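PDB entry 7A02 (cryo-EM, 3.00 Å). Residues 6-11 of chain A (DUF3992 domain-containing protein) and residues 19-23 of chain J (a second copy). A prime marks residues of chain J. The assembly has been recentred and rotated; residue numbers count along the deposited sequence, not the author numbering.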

# COMPACT_ATOMS: atom_id res chain seq x y z
N THR A 6 -11.20 1.38 -3.94
CA THR A 6 -11.68 0.19 -3.24
C THR A 6 -12.37 0.57 -1.93
O THR A 6 -12.45 -0.23 -1.00
CB THR A 6 -10.53 -0.79 -2.93
OG1 THR A 6 -9.54 -0.14 -2.14
CG2 THR A 6 -9.90 -1.28 -4.23
N ASN A 7 -12.87 1.80 -1.87
CA ASN A 7 -13.60 2.31 -0.71
C ASN A 7 -15.07 2.46 -1.08
O ASN A 7 -15.39 3.06 -2.12
CB ASN A 7 -13.03 3.64 -0.24
CG ASN A 7 -13.33 3.92 1.21
OD1 ASN A 7 -14.30 3.40 1.76
ND2 ASN A 7 -12.50 4.74 1.84
N LEU A 8 -15.95 1.93 -0.25
CA LEU A 8 -17.37 1.97 -0.54
C LEU A 8 -17.88 3.40 -0.51
O LEU A 8 -17.52 4.19 0.37
CB LEU A 8 -18.15 1.12 0.45
CG LEU A 8 -17.91 -0.38 0.33
CD1 LEU A 8 -18.59 -1.11 1.46
CD2 LEU A 8 -18.40 -0.89 -1.00
N SER A 9 -18.70 3.74 -1.50
CA SER A 9 -19.26 5.08 -1.62
C SER A 9 -20.65 4.97 -2.20
O SER A 9 -20.86 4.23 -3.16
CB SER A 9 -18.38 5.97 -2.50
OG SER A 9 -19.02 7.20 -2.77
N CYS A 10 -21.59 5.70 -1.62
CA CYS A 10 -22.99 5.64 -2.03
C CYS A 10 -23.24 6.86 -2.92
O CYS A 10 -23.88 7.83 -2.51
CB CYS A 10 -23.90 5.59 -0.81
SG CYS A 10 -25.66 5.59 -1.14
N CYS A 11 -22.74 6.79 -4.15
CA CYS A 11 -22.77 7.90 -5.10
C CYS A 11 -23.63 7.49 -6.29
O CYS A 11 -23.23 6.62 -7.06
CB CYS A 11 -21.35 8.28 -5.55
SG CYS A 11 -21.14 9.46 -6.93
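Chain J, residues 19-23: VQDKV

How does chain J lie on chain A? Residues 19 to 23 of chain J form an extended strand, with every phi/psi pair in the beta region, and this strand passes alongside a stretch of chain A that is mostly loop. The two run in broadly the same direction: the line from Asn7 to Cys10 and the line from Gln20′ to Lys22′ diverge by 39°. Their backbones stay well apart, the nearest alpha carbons being Leu8 CA and Lys22′ CA at 7.4 Å, so side chains must bridge the gap. Alternation along the strand turns Gln20′ and Lys22′ toward chain A and Asp21′ away from it.

What does Leu8 rest on? It has the most surface covered of any residue here, and its CA-to-CB bond points toward the strand. With chi1 in m and chi2 in t, the side chain reaches the strand backbone: Leu8 CD1 lies 4.1 Å from Asp21′ C and also 4.1 Å from Lys22′ CB. This is packing of a methyl group against the strand between its two inward-facing side chains.

How does Lys22′ reach across? All four of its chi angles are t, so the chain is fully extended and carries its amine past Leu8 to the backbone beyond. There Lys22′ NZ donates a hydrogen bond to Ser9 O at 2.9 Å, the one hydrogen bond assigned between the stretches. The same carbonyl accepts a weak bond within chain A, from Cys11 N to Ser9 O at 3.3 Å. The Ser9 side chain points away, so its part in the contact is played by the backbone.

Where does Gln20′ fit? It meets the earlier part of the loop, its carboxamide lying near Leu8 CB and the end of the Asn7 side chain. Together the contacts bury a modest 277 Å², summed over both sides.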

# COMPACT_ATOMS: atom_id res chain seq x y z
N VAL J 19 -15.27 -1.22 10.42
CA VAL J 19 -15.65 -1.90 9.20
C VAL J 19 -16.86 -1.21 8.60
O VAL J 19 -17.62 -0.52 9.29
CB VAL J 19 -15.92 -3.39 9.42
CG1 VAL J 19 -14.68 -4.07 9.94
CG2 VAL J 19 -17.04 -3.56 10.40
N GLN J 20 -17.04 -1.42 7.30
CA GLN J 20 -18.07 -0.75 6.52
C GLN J 20 -18.82 -1.75 5.65
O GLN J 20 -18.23 -2.66 5.07
CB GLN J 20 -17.47 0.33 5.63
CG GLN J 20 -18.47 1.32 5.13
CD GLN J 20 -17.81 2.43 4.36
OE1 GLN J 20 -16.76 2.24 3.78
NE2 GLN J 20 -18.43 3.60 4.37
N ASP J 21 -20.14 -1.56 5.56
CA ASP J 21 -21.03 -2.38 4.77
C ASP J 21 -21.88 -1.47 3.90
O ASP J 21 -21.90 -0.26 4.08
CB ASP J 21 -21.93 -3.25 5.66
CG ASP J 21 -21.18 -4.40 6.29
OD1 ASP J 21 -19.95 -4.46 6.16
OD2 ASP J 21 -21.83 -5.26 6.91
N LYS J 22 -22.61 -2.07 2.96
CA LYS J 22 -23.44 -1.29 2.04
C LYS J 22 -24.69 -2.08 1.69
O LYS J 22 -24.64 -3.30 1.56
CB LYS J 22 -22.66 -0.95 0.77
CG LYS J 22 -23.41 -0.09 -0.21
CD LYS J 22 -22.54 0.26 -1.39
CE LYS J 22 -23.18 1.32 -2.24
NZ LYS J 22 -22.27 1.74 -3.34
N VAL J 23 -25.81 -1.38 1.54
CA VAL J 23 -27.07 -2.00 1.14
C VAL J 23 -27.80 -1.09 0.16
O VAL J 23 -27.71 0.14 0.24
CB VAL J 23 -27.98 -2.33 2.33
CG1 VAL J 23 -27.44 -3.50 3.11
CG2 VAL J 23 -28.15 -1.13 3.21